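Local structure of putative nucleic acid-binding lipoprotein (Klebsiella pneumoniae subsp. pneumoniae MGH 78578, 3F1Z) at residues Q31-F36 with S121-L126; G49-V54 with V112-Q117; G56-I61 with V75-E80; L88-G93 with Q127-V132. The protein is a putative lipoprotein of unknown function whose OB-fold suggests, without proving, that it binds nucleic acid. All coordinates share one frame; numbering follows the deposited sequence.

Interaction 1 of 4, residues Q31-F36 with S121-L126; sequences QFLQPF and STIPTL
F36 lays one face of its phenyl ring against the pyrrolidine of P124, and the two side chains reach toward each other tip to tip. This is the seam where helix 29-38 packs on the OB-fold sheet, through the loop that leads into strand 125-127. P124 CD sits 3.8 Å from the centroid of the F36 ring, 13° off its normal, a CH-pi contact over the ring centre. The same ring has the backbone oxygen of F32, one turn earlier in the helix, at its edge and in its plane. P124 is shared: its CG also lies 3.8 Å from F32 CE2, the two side chains passing with opposite headings. With CG anti to the backbone N (chi1 173°), the F32 side chain is carried toward segment 121-126, and its ring also meets the sheet, CZ standing 4.3 Å from L126 CD2. Beyond the contact, F32 meets the ring of Y47 edge-to-face and touches V52, while A43 of helix 40-47 packs on F36. L33 adds its CD2 methyl, 3.8 Å from I123 CG2; these side chains cross at about a right angle. The same methyl approaches P124 CD at 4.2 Å. The contact is thus almost wholly apolar and largely buried. Within the loop, S121 OG donates to I123 O at 3.0 Å, tying the turn together just before the proline. At the end of the helical segment, F36 CB rests 3.6 Å from T122 O.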
loop_
_atom_site.group_PDB
_atom_site.type_symbol
_atom_site.label_atom_id
_atom_site.label_comp_id
_atom_site.label_asym_id
_atom_site.label_seq_id
_atom_site.Cartn_x
_atom_site.Cartn_y
_atom_site.Cartn_z
ATOM N N GLN A 31 2.147 -2.922 11.987
ATOM C CA GLN A 31 2.049 -4.389 11.965
ATOM C C GLN A 31 2.580 -4.991 10.682
ATOM O O GLN A 31 3.351 -5.907 10.708
ATOM C CB GLN A 31 0.642 -4.871 12.263
ATOM C CG GLN A 31 0.307 -4.682 13.705
ATOM C CD GLN A 31 -1.202 -4.810 14.009
ATOM O OE1 GLN A 31 -2.078 -4.469 13.182
ATOM N NE2 GLN A 31 -1.495 -5.245 15.210
ATOM N N PHE A 32 2.169 -4.455 9.557
ATOM C CA PHE A 32 2.611 -4.976 8.301
ATOM C C PHE A 32 4.117 -4.775 8.082
ATOM O O PHE A 32 4.772 -5.627 7.484
ATOM C CB PHE A 32 1.822 -4.347 7.167
ATOM C CG PHE A 32 2.336 -4.727 5.829
ATOM C CD1 PHE A 32 2.322 -6.038 5.441
ATOM C CD2 PHE A 32 2.838 -3.789 4.979
ATOM C CE1 PHE A 32 2.768 -6.405 4.243
ATOM C CE2 PHE A 32 3.317 -4.158 3.762
ATOM C CZ PHE A 32 3.285 -5.475 3.389
ATOM N N LEU A 33 4.663 -3.658 8.539
ATOM C CA LEU A 33 6.092 -3.400 8.358
ATOM C C LEU A 33 7.000 -4.101 9.364
ATOM O O LEU A 33 8.205 -4.217 9.139
ATOM C CB LEU A 33 6.389 -1.900 8.317
ATOM C CG LEU A 33 5.768 -1.149 7.125
ATOM C CD1 LEU A 33 6.294 0.280 7.141
ATOM C CD2 LEU A 33 6.044 -1.748 5.810
ATOM N N GLN A 34 6.458 -4.616 10.432
ATOM C CA GLN A 34 7.305 -5.246 11.454
ATOM C C GLN A 34 8.265 -6.324 10.911
ATOM O O GLN A 34 9.445 -6.276 11.179
ATOM C CB GLN A 34 6.454 -5.781 12.610
ATOM C CG GLN A 34 7.207 -6.503 13.723
ATOM C CD GLN A 34 8.304 -5.640 14.388
ATOM O OE1 GLN A 34 8.216 -4.392 14.415
ATOM N NE2 GLN A 34 9.357 -6.316 14.936
ATOM N N PRO A 35 7.760 -7.271 10.124
ATOM C CA PRO A 35 8.639 -8.300 9.566
ATOM C C PRO A 35 9.709 -7.736 8.637
ATOM O O PRO A 35 10.790 -8.264 8.617
ATOM C CB PRO A 35 7.677 -9.204 8.759
ATOM C CG PRO A 35 6.363 -8.875 9.232
ATOM C CD PRO A 35 6.370 -7.456 9.675
ATOM N N PHE A 36 9.376 -6.696 7.868
ATOM C CA PHE A 36 10.344 -6.050 6.967
ATOM C C PHE A 36 11.432 -5.331 7.764
ATOM O O PHE A 36 12.593 -5.193 7.319
ATOM C CB PHE A 36 9.645 -5.080 5.984
ATOM C CG PHE A 36 8.717 -5.783 4.989
ATOM C CD1 PHE A 36 7.412 -6.075 5.322
ATOM C CD2 PHE A 36 9.187 -6.192 3.754
ATOM C CE1 PHE A 36 6.601 -6.746 4.430
ATOM C CE2 PHE A 36 8.390 -6.858 2.855
ATOM C CZ PHE A 36 7.109 -7.155 3.177
ATOM N N SER A 121 15.392 -1.519 -1.704
ATOM C CA SER A 121 14.497 -0.947 -0.754
ATOM C C SER A 121 14.311 -1.933 0.391
ATOM O O SER A 121 14.696 -3.106 0.264
ATOM C CB SER A 121 13.171 -0.650 -1.442
ATOM O OG SER A 121 12.359 -0.063 -0.484
ATOM N N THR A 122 13.803 -1.429 1.516
ATOM C CA THR A 122 13.509 -2.256 2.687
ATOM C C THR A 122 12.011 -2.265 2.959
ATOM O O THR A 122 11.510 -3.069 3.723
ATOM C CB THR A 122 14.242 -1.776 3.924
ATOM O OG1 THR A 122 13.818 -0.454 4.243
ATOM C CG2 THR A 122 15.742 -1.778 3.702
ATOM N N ILE A 123 11.287 -1.380 2.296
ATOM C CA ILE A 123 9.832 -1.299 2.444
ATOM C C ILE A 123 9.182 -1.569 1.102
ATOM O O ILE A 123 9.633 -1.089 0.062
ATOM C CB ILE A 123 9.411 0.084 2.996
ATOM C CG1 ILE A 123 10.019 0.247 4.391
ATOM C CG2 ILE A 123 7.925 0.168 3.087
ATOM C CD1 ILE A 123 10.000 1.676 4.894
ATOM N N PRO A 124 8.165 -2.399 1.106
ATOM C CA PRO A 124 7.466 -2.655 -0.145
ATOM C C PRO A 124 6.587 -1.511 -0.602
ATOM O O PRO A 124 6.082 -0.765 0.211
ATOM C CB PRO A 124 6.552 -3.836 0.200
ATOM C CG PRO A 124 6.401 -3.823 1.597
ATOM C CD PRO A 124 7.598 -3.170 2.213
ATOM N N THR A 125 6.467 -1.369 -1.906
ATOM C CA THR A 125 5.489 -0.493 -2.525
ATOM C C THR A 125 4.414 -1.473 -2.993
ATOM O O THR A 125 4.669 -2.331 -3.849
ATOM C CB THR A 125 6.068 0.311 -3.699
ATOM O OG1 THR A 125 7.099 1.170 -3.201
ATOM C CG2 THR A 125 4.969 1.170 -4.316
ATOM N N LEU A 126 3.248 -1.396 -2.370
ATOM C CA LEU A 126 2.146 -2.281 -2.689
ATOM C C LEU A 126 1.592 -1.935 -4.087
ATOM O O LEU A 126 1.471 -0.754 -4.439
ATOM C CB LEU A 126 1.071 -2.238 -1.599
ATOM C CG LEU A 126 1.532 -2.854 -0.272
ATOM C CD1 LEU A 126 0.422 -2.838 0.775
ATOM C CD2 LEU A 126 2.002 -4.268 -0.496
#

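Interaction 2 of 4, residues G49-V54 with V112-Q117; sequences GKWVKV and VGQVHQ
G49 N donates to V115 O at 2.8 Å, and the carbonyl of the same glycine accepts from the side chain of Q114. That second bond, from Q114 NE2 to G49 O, spans 3.0 Å and is straight at the hydrogen (168°); the oxygen lies in the plane of the Q114 amide, whereas the donor stands well above the plane of the G49 carbonyl. The other end of the amide is held too, H116 NE2 donating to Q114 OE1, which fixes the amide's rotation. The flat amide stacks on the indole of W51, the planes 18° apart. Nearer the backbone, Q114 CB lies 3.6 Å from the centroid of the W51 six-membered ring, a CH-pi contact over the face. Behind these side chains run strands 51-65 and 108-114, antiparallel neighbours in the OB-fold sheet. V52 and G113 form a hydrogen-bonded pair, with V52 N to G113 O at 2.8 Å, flanked by the non-hydrogen-bonded pairs W51 with Q114 and K53 with V112. W51 also brings CE3 to 3.8 Å from V112 CG1. On the other sheet face, V52 touches F32 and L126. K53 packs its CG 3.8 Å from V112 CG2, while its NZ bonds V21 O.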
loop_
_atom_site.group_PDB
_atom_site.type_symbol
_atom_site.label_atom_id
_atom_site.label_comp_id
_atom_site.label_asym_id
_atom_site.label_seq_id
_atom_site.Cartn_x
_atom_site.Cartn_y
_atom_site.Cartn_z
ATOM N N GLY A 49 3.451 -12.167 -3.741
ATOM C CA GLY A 49 2.181 -12.523 -4.364
ATOM C C GLY A 49 0.937 -12.387 -3.472
ATOM O O GLY A 49 -0.161 -12.548 -3.960
ATOM N N LYS A 50 1.091 -12.080 -2.189
ATOM C CA LYS A 50 -0.040 -12.025 -1.289
ATOM C C LYS A 50 -0.655 -10.639 -1.211
ATOM O O LYS A 50 -0.017 -9.620 -1.501
ATOM C CB LYS A 50 0.383 -12.469 0.102
ATOM C CG LYS A 50 1.013 -13.851 0.096
ATOM C CD LYS A 50 1.047 -14.478 1.493
ATOM C CE LYS A 50 1.777 -15.833 1.511
ATOM N NZ LYS A 50 1.458 -16.609 0.286
ATOM N N TRP A 51 -1.906 -10.602 -0.795
ATOM C CA TRP A 51 -2.625 -9.357 -0.688
ATOM C C TRP A 51 -2.747 -9.008 0.763
ATOM O O TRP A 51 -3.005 -9.867 1.565
ATOM C CB TRP A 51 -4.014 -9.522 -1.295
ATOM C CG TRP A 51 -3.997 -9.783 -2.780
ATOM C CD1 TRP A 51 -3.888 -11.007 -3.393
ATOM C CD2 TRP A 51 -4.105 -8.814 -3.828
ATOM N NE1 TRP A 51 -3.931 -10.850 -4.763
ATOM C CE2 TRP A 51 -4.056 -9.516 -5.055
ATOM C CE3 TRP A 51 -4.222 -7.427 -3.850
ATOM C CZ2 TRP A 51 -4.120 -8.872 -6.295
ATOM C CZ3 TRP A 51 -4.280 -6.773 -5.083
ATOM C CH2 TRP A 51 -4.242 -7.500 -6.293
ATOM N N VAL A 52 -2.560 -7.742 1.101
ATOM C CA VAL A 52 -2.721 -7.297 2.452
ATOM C C VAL A 52 -3.645 -6.088 2.475
ATOM O O VAL A 52 -3.692 -5.337 1.514
ATOM C CB VAL A 52 -1.364 -7.011 3.117
ATOM C CG1 VAL A 52 -0.543 -8.347 3.245
ATOM C CG2 VAL A 52 -0.621 -5.935 2.390
ATOM N N LYS A 53 -4.381 -5.931 3.574
ATOM C CA LYS A 53 -5.318 -4.824 3.792
ATOM C C LYS A 53 -4.740 -3.987 4.938
ATOM O O LYS A 53 -4.675 -4.441 6.100
ATOM C CB LYS A 53 -6.716 -5.387 4.108
ATOM C CG LYS A 53 -7.771 -4.319 4.199
ATOM C CD LYS A 53 -9.199 -4.847 4.140
ATOM C CE LYS A 53 -9.690 -5.385 5.430
ATOM N NZ LYS A 53 -11.170 -5.653 5.366
ATOM N N VAL A 54 -4.260 -2.791 4.615
ATOM C CA VAL A 54 -3.527 -1.945 5.593
ATOM C C VAL A 54 -4.277 -0.645 5.825
ATOM O O VAL A 54 -4.718 0.006 4.878
ATOM C CB VAL A 54 -2.095 -1.639 5.105
ATOM C CG1 VAL A 54 -1.271 -0.827 6.169
ATOM C CG2 VAL A 54 -1.364 -2.917 4.740
ATOM N N VAL A 112 -6.194 -2.233 0.106
ATOM C CA VAL A 112 -5.745 -3.588 -0.157
ATOM C C VAL A 112 -4.719 -3.471 -1.267
ATOM O O VAL A 112 -4.943 -2.743 -2.225
ATOM C CB VAL A 112 -6.863 -4.481 -0.651
ATOM C CG1 VAL A 112 -6.314 -5.947 -0.987
ATOM C CG2 VAL A 112 -7.839 -4.585 0.384
ATOM N N GLY A 113 -3.608 -4.186 -1.153
ATOM C CA GLY A 113 -2.582 -4.137 -2.168
ATOM C C GLY A 113 -1.843 -5.436 -2.183
ATOM O O GLY A 113 -1.957 -6.214 -1.210
ATOM N N GLN A 114 -1.053 -5.654 -3.247
ATOM C CA GLN A 114 -0.314 -6.899 -3.445
ATOM C C GLN A 114 1.176 -6.714 -3.301
ATOM O O GLN A 114 1.734 -5.738 -3.794
ATOM C CB GLN A 114 -0.623 -7.471 -4.807
ATOM C CG GLN A 114 -0.086 -8.877 -4.996
ATOM C CD GLN A 114 -0.452 -9.485 -6.338
ATOM O OE1 GLN A 114 -0.509 -8.781 -7.353
ATOM N NE2 GLN A 114 -0.676 -10.788 -6.354
ATOM N N VAL A 115 1.834 -7.656 -2.619
ATOM C CA VAL A 115 3.286 -7.596 -2.444
ATOM C C VAL A 115 3.979 -8.234 -3.622
ATOM O O VAL A 115 3.737 -9.393 -3.978
ATOM C CB VAL A 115 3.765 -8.311 -1.168
ATOM C CG1 VAL A 115 5.289 -8.222 -1.046
ATOM C CG2 VAL A 115 3.097 -7.717 0.080
ATOM N N HIS A 116 4.784 -7.420 -4.286
ATOM C CA HIS A 116 5.644 -7.847 -5.385
ATOM C C HIS A 116 7.035 -7.843 -4.790
ATOM O O HIS A 116 7.214 -7.453 -3.626
ATOM C CB HIS A 116 5.513 -6.873 -6.559
ATOM C CG HIS A 116 4.238 -7.045 -7.324
ATOM N ND1 HIS A 116 4.028 -6.481 -8.565
ATOM C CD2 HIS A 116 3.119 -7.753 -7.037
ATOM C CE1 HIS A 116 2.812 -6.791 -8.985
ATOM N NE2 HIS A 116 2.249 -7.588 -8.092
ATOM N N GLN A 117 8.018 -8.285 -5.550
ATOM C CA GLN A 117 9.374 -8.391 -5.008
ATOM C C GLN A 117 9.898 -7.013 -4.541
ATOM O O GLN A 117 9.713 -6.007 -5.213
ATOM C CB GLN A 117 10.330 -9.047 -6.028
ATOM C CG GLN A 117 11.646 -9.557 -5.382
ATOM C CD GLN A 117 11.491 -10.839 -4.525
ATOM O OE1 GLN A 117 11.458 -10.794 -3.280
ATOM N NE2 GLN A 117 11.390 -11.977 -5.200
#

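Interaction 3 of 4, residues G56-I61 with V75-E80; sequences GVIVDI and VTMRDE
V57 and R78 face each other as a hydrogen-bonded pair in the antiparallel hairpin of strands 51-65 and 71-78, part of the OB-fold sheet. Backbone bonds come first: V57 N gives to R78 O and R78 N returns to V57 O at 2.8 Å. Further along, T76 O receives V59 N at 2.9 Å and, weakly, D60 N, a classic beta bulge that shifts the register by one residue. T76 N then donates to D60 O, and I61 pairs with V75 beyond it.

Apolar contacts lie on the face of I58, V75 and M77. I58 CD1 reaches V75 CG1 at 3.6 Å and the CE of selenomethionine M77 at 4.0 Å. M77 CG lies 3.6 Å from G56 CA, in the place a side chain at G56 would occupy. This face looks inward, where M77 also touches F90 and I111.

The face of V57, D60, T76 and R78 carries most of the polar groups. R78 has CG between its backbone N and carbonyl carbon (chi1 67°), and its chain runs extended from there to NE, side by side with V57. The guanidinium spreads one face over V57, whose CB is centred above it. NH1 donates to O of the next residue, D79, close to the guanidinium plane, which limits rotation of the group. V59 CG1 crosses the aliphatic part of R78 at about a right angle, 3.7 Å from its CG. Elsewhere, E80 forms a salt bridge to R55. D60 forms one to R62, and a water lies between the paired side chains D60 and T76, 2.7 Å from T76 OG1.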
loop_
_atom_site.group_PDB
_atom_site.type_symbol
_atom_site.label_atom_id
_atom_site.label_comp_id
_atom_site.label_asym_id
_atom_site.label_seq_id
_atom_site.Cartn_x
_atom_site.Cartn_y
_atom_site.Cartn_z
ATOM N N GLY A 56 -4.310 3.214 7.718
ATOM C CA GLY A 56 -3.322 4.259 8.060
ATOM C C GLY A 56 -3.764 5.650 7.638
ATOM O O GLY A 56 -4.862 5.835 7.162
ATOM N N VAL A 57 -2.906 6.634 7.848
ATOM C CA VAL A 57 -3.211 7.993 7.489
ATOM C C VAL A 57 -2.418 8.327 6.246
ATOM O O VAL A 57 -1.201 8.161 6.210
ATOM C CB VAL A 57 -2.869 9.019 8.610
ATOM C CG1 VAL A 57 -3.147 10.413 8.115
ATOM C CG2 VAL A 57 -3.684 8.771 9.858
ATOM N N ILE A 58 -3.130 8.813 5.234
ATOM C CA ILE A 58 -2.538 9.186 3.992
ATOM C C ILE A 58 -1.814 10.503 4.233
ATOM O O ILE A 58 -2.406 11.443 4.756
ATOM C CB ILE A 58 -3.595 9.342 2.896
ATOM C CG1 ILE A 58 -4.316 8.005 2.678
ATOM C CG2 ILE A 58 -2.949 9.828 1.575
ATOM C CD1 ILE A 58 -3.379 6.806 2.377
ATOM N N VAL A 59 -0.533 10.546 3.871
ATOM C CA VAL A 59 0.282 11.737 4.025
ATOM C C VAL A 59 0.800 12.296 2.693
ATOM O O VAL A 59 1.388 13.382 2.662
ATOM C CB VAL A 59 1.487 11.498 4.968
ATOM C CG1 VAL A 59 0.976 11.275 6.384
ATOM C CG2 VAL A 59 2.305 10.347 4.492
ATOM N N ASP A 60 0.623 11.564 1.601
ATOM C CA ASP A 60 0.992 12.111 0.317
ATOM C C ASP A 60 0.294 11.332 -0.775
ATOM O O ASP A 60 0.192 10.116 -0.709
ATOM C CB ASP A 60 2.496 12.091 0.107
ATOM C CG ASP A 60 2.917 12.837 -1.158
ATOM O OD1 ASP A 60 2.825 14.092 -1.150
ATOM O OD2 ASP A 60 3.349 12.166 -2.158
ATOM N N ILE A 61 -0.172 12.072 -1.780
ATOM C CA ILE A 61 -0.825 11.550 -2.965
ATOM C C ILE A 61 -0.178 12.336 -4.105
ATOM O O ILE A 61 -0.113 13.564 -4.039
ATOM C CB ILE A 61 -2.312 11.867 -2.976
ATOM C CG1 ILE A 61 -3.021 11.214 -1.775
ATOM C CG2 ILE A 61 -2.891 11.436 -4.307
ATOM C CD1 ILE A 61 -4.345 11.831 -1.421
ATOM N N VAL A 75 0.699 6.761 -3.519
ATOM C CA VAL A 75 -0.041 7.121 -2.304
ATOM C C VAL A 75 0.809 6.631 -1.135
ATOM O O VAL A 75 1.235 5.478 -1.112
ATOM C CB VAL A 75 -1.401 6.473 -2.282
ATOM C CG1 VAL A 75 -2.040 6.602 -0.911
ATOM C CG2 VAL A 75 -2.287 7.122 -3.343
ATOM N N THR A 76 1.129 7.538 -0.212
ATOM C CA THR A 76 1.996 7.237 0.917
ATOM C C THR A 76 1.168 7.287 2.186
ATOM O O THR A 76 0.400 8.230 2.392
ATOM C CB THR A 76 3.146 8.247 1.043
ATOM O OG1 THR A 76 3.797 8.363 -0.208
ATOM C CG2 THR A 76 4.172 7.828 2.096
HETATM N N MSE A 77 1.405 6.320 3.071
HETATM C CA MSE A 77 0.596 6.122 4.265
HETATM C C MSE A 77 1.479 6.006 5.480
HETATM O O MSE A 77 2.507 5.321 5.419
HETATM C CB MSE A 77 -0.187 4.813 4.077
HETATM C CG MSE A 77 -1.169 4.503 5.157
HETATM SE SE MSE A 77 -1.908 2.695 5.033
HETATM C CE MSE A 77 -3.455 3.089 3.890
ATOM N N ARG A 78 1.102 6.668 6.580
ATOM C CA ARG A 78 1.832 6.486 7.839
ATOM C C ARG A 78 0.958 5.726 8.842
ATOM O O ARG A 78 -0.268 5.700 8.701
ATOM C CB ARG A 78 2.215 7.821 8.452
ATOM C CG ARG A 78 1.046 8.668 8.948
ATOM C CD ARG A 78 1.573 9.728 9.913
ATOM N NE ARG A 78 0.576 10.721 10.271
ATOM C CZ ARG A 78 -0.360 10.558 11.194
ATOM N NH1 ARG A 78 -0.464 9.419 11.886
ATOM N NH2 ARG A 78 -1.219 11.548 11.423
ATOM N N ASP A 79 1.580 5.146 9.870
ATOM C CA ASP A 79 0.825 4.475 10.912
ATOM C C ASP A 79 -0.179 5.449 11.578
ATOM O O ASP A 79 0.148 6.582 11.917
ATOM C CB ASP A 79 1.739 3.940 11.985
ATOM C CG ASP A 79 1.014 3.000 12.942
ATOM O OD1 ASP A 79 0.916 1.788 12.605
ATOM O OD2 ASP A 79 0.559 3.482 14.027
ATOM N N GLU A 80 -1.395 4.982 11.773
ATOM C CA GLU A 80 -2.443 5.789 12.387
ATOM C C GLU A 80 -2.115 6.289 13.790
ATOM O O GLU A 80 -2.590 7.346 14.194
ATOM C CB GLU A 80 -3.718 4.972 12.490
ATOM C CG GLU A 80 -4.905 5.762 12.963
ATOM C CD GLU A 80 -5.811 4.928 13.755
ATOM O OE1 GLU A 80 -5.508 3.747 13.803
ATOM O OE2 GLU A 80 -6.779 5.430 14.349
HETATM O O HOH W 1 2.935 9.663 -2.376
#

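Interaction 4 of 4, residues L88-G93 with Q127-V132; sequences LTFNFG and QNPKVV
Q127 folds its side chain back toward N91, bringing OE1 to 3.7 Å from N91 CB, with the two amide planes 60° apart. Here, in the OB-fold, the chain turns a corner at N128, so that 129-131 runs across strand 88-93, the segment axes 96° apart. The Q127 chain is bent at chi2, and its NE2 bonds T125 O. A water joins the segments by donating to N91 O at 2.7 Å and to Q127 OE1 at 2.9 Å. N128 follows at the corner and donates its backbone N to the same water, so three groups grip that one oxygen; the N128 side chain touches W51 and Q114. P129 then carries most of the packing. Its CG is centred over the F92 ring, 3.8 Å from the centroid and 1° off the normal, a CH-pi contact. P129 CB lies over the same face, nearest CZ and CE2, and P129 CD lies 3.1 Å from N91 O. P129 CG also stands 4.1 Å from F90 CB. I111 also touches P129 and F90, which places the proline in the interior. K130 forms a salt bridge with D18. V131 completes the contact by crossing F92 at about a right angle, its CG2 3.8 Å from F92 CZ.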
loop_
_atom_site.group_PDB
_atom_site.type_symbol
_atom_site.label_atom_id
_atom_site.label_comp_id
_atom_site.label_asym_id
_atom_site.label_seq_id
_atom_site.Cartn_x
_atom_site.Cartn_y
_atom_site.Cartn_z
ATOM N N LEU A 88 4.412 3.564 4.278
ATOM C CA LEU A 88 4.112 2.523 3.320
ATOM C C LEU A 88 3.601 3.245 2.066
ATOM O O LEU A 88 2.815 4.203 2.192
ATOM C CB LEU A 88 3.050 1.621 3.905
ATOM C CG LEU A 88 2.506 0.493 3.037
ATOM C CD1 LEU A 88 3.589 -0.509 2.695
ATOM C CD2 LEU A 88 1.328 -0.147 3.764
ATOM N N THR A 89 4.034 2.821 0.880
ATOM C CA THR A 89 3.567 3.444 -0.343
ATOM C C THR A 89 2.817 2.410 -1.164
ATOM O O THR A 89 3.079 1.209 -1.043
ATOM C CB THR A 89 4.713 3.949 -1.214
ATOM O OG1 THR A 89 5.603 2.821 -1.456
ATOM C CG2 THR A 89 5.482 5.111 -0.536
ATOM N N PHE A 90 1.897 2.907 -1.989
ATOM C CA PHE A 90 1.090 2.126 -2.868
ATOM C C PHE A 90 1.204 2.718 -4.260
ATOM O O PHE A 90 1.194 3.918 -4.428
ATOM C CB PHE A 90 -0.373 2.248 -2.469
ATOM C CG PHE A 90 -0.687 1.734 -1.108
ATOM C CD1 PHE A 90 -0.401 2.479 0.005
ATOM C CD2 PHE A 90 -1.369 0.552 -0.959
ATOM C CE1 PHE A 90 -0.693 2.027 1.244
ATOM C CE2 PHE A 90 -1.687 0.101 0.278
ATOM C CZ PHE A 90 -1.330 0.835 1.381
ATOM N N ASN A 91 1.213 1.880 -5.270
ATOM C CA ASN A 91 1.389 2.345 -6.640
ATOM C C ASN A 91 0.123 2.037 -7.397
ATOM O O ASN A 91 -0.164 0.866 -7.671
ATOM C CB ASN A 91 2.566 1.619 -7.263
ATOM C CG ASN A 91 2.879 2.084 -8.656
ATOM O OD1 ASN A 91 2.017 2.474 -9.382
ATOM N ND2 ASN A 91 4.151 2.051 -9.024
ATOM N N PHE A 92 -0.615 3.098 -7.742
ATOM C CA PHE A 92 -1.880 2.969 -8.476
ATOM C C PHE A 92 -1.709 3.295 -9.934
ATOM O O PHE A 92 -1.293 4.404 -10.268
ATOM C CB PHE A 92 -2.928 3.951 -7.949
ATOM C CG PHE A 92 -3.541 3.611 -6.590
ATOM C CD1 PHE A 92 -2.936 4.008 -5.416
ATOM C CD2 PHE A 92 -4.775 3.023 -6.505
ATOM C CE1 PHE A 92 -3.535 3.775 -4.171
ATOM C CE2 PHE A 92 -5.379 2.790 -5.253
ATOM C CZ PHE A 92 -4.756 3.179 -4.100
ATOM N N GLY A 93 -2.046 2.343 -10.808
ATOM C CA GLY A 93 -2.018 2.567 -12.264
ATOM C C GLY A 93 -3.089 3.583 -12.660
ATOM O O GLY A 93 -4.013 3.900 -11.879
ATOM N N GLN A 127 1.322 -2.984 -4.859
ATOM C CA GLN A 127 0.900 -2.906 -6.246
ATOM C C GLN A 127 -0.567 -3.291 -6.405
ATOM O O GLN A 127 -1.125 -3.929 -5.523
ATOM C CB GLN A 127 1.759 -3.895 -7.059
ATOM C CG GLN A 127 3.251 -3.655 -6.893
ATOM C CD GLN A 127 3.690 -2.303 -7.428
ATOM O OE1 GLN A 127 3.209 -1.870 -8.469
ATOM N NE2 GLN A 127 4.604 -1.628 -6.725
ATOM N N ASN A 128 -1.152 -2.944 -7.564
ATOM C CA ASN A 128 -2.582 -3.238 -7.912
ATOM C C ASN A 128 -3.567 -2.940 -6.795
ATOM O O ASN A 128 -4.413 -3.727 -6.487
ATOM C CB ASN A 128 -2.734 -4.667 -8.365
ATOM C CG ASN A 128 -1.879 -4.963 -9.570
ATOM O OD1 ASN A 128 -1.937 -4.244 -10.592
ATOM N ND2 ASN A 128 -1.059 -6.029 -9.476
ATOM N N PRO A 129 -3.444 -1.774 -6.184
ATOM C CA PRO A 129 -4.229 -1.551 -5.011
ATOM C C PRO A 129 -5.657 -1.259 -5.229
ATOM O O PRO A 129 -6.047 -0.856 -6.323
ATOM C CB PRO A 129 -3.563 -0.329 -4.358
ATOM C CG PRO A 129 -2.451 0.036 -5.208
ATOM C CD PRO A 129 -2.564 -0.646 -6.492
ATOM N N LYS A 130 -6.417 -1.370 -4.147
ATOM C CA LYS A 130 -7.861 -1.110 -4.173
ATOM C C LYS A 130 -8.245 -0.404 -2.869
ATOM O O LYS A 130 -7.968 -0.915 -1.771
ATOM C CB LYS A 130 -8.620 -2.430 -4.326
ATOM C CG LYS A 130 -10.112 -2.309 -4.527
ATOM C CD LYS A 130 -10.830 -3.715 -4.321
ATOM C CE LYS A 130 -12.347 -3.756 -4.636
ATOM N NZ LYS A 130 -12.864 -5.236 -4.482
ATOM N N VAL A 131 -8.817 0.791 -2.978
ATOM C CA VAL A 131 -9.226 1.494 -1.782
ATOM C C VAL A 131 -10.519 0.873 -1.264
ATOM O O VAL A 131 -11.485 0.773 -1.993
ATOM C CB VAL A 131 -9.403 3.002 -2.009
ATOM C CG1 VAL A 131 -10.054 3.667 -0.736
ATOM C CG2 VAL A 131 -8.050 3.658 -2.366
ATOM N N VAL A 132 -10.511 0.437 -0.011
ATOM C CA VAL A 132 -11.651 -0.236 0.604
ATOM C C VAL A 132 -12.563 0.795 1.221
ATOM O O VAL A 132 -13.743 0.852 0.887
ATOM C CB VAL A 132 -11.188 -1.204 1.699
ATOM C CG1 VAL A 132 -12.392 -1.833 2.394
ATOM C CG2 VAL A 132 -10.244 -2.257 1.104
HETATM O O HOH W 2 0.494 -1.318 -9.166
#

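The four contacts belong to one OB-fold sheet and its helical cover. Interaction 1 is the most buried, carried by apolar side chains, the only one to bring in a helix; interactions 2 and 3 are strand pairs along strand 51-65, on opposite sides of the chain's centre, and rest on backbone hydrogen bonds, with D60, T76 and R78 of interaction 3 partly exposed. Interaction 4 lies nearest that centre and combines proline-aromatic packing with a water bridge. L126 links interaction 1 to interaction 2 through V52 and V115, and to interaction 4 through N91. Strand 88-93 neighbours strand 71-78 of interaction 3, while backbone hydrogen bonds, V112 with K130 and Q114 with Q127, tie interactions 2 and 4.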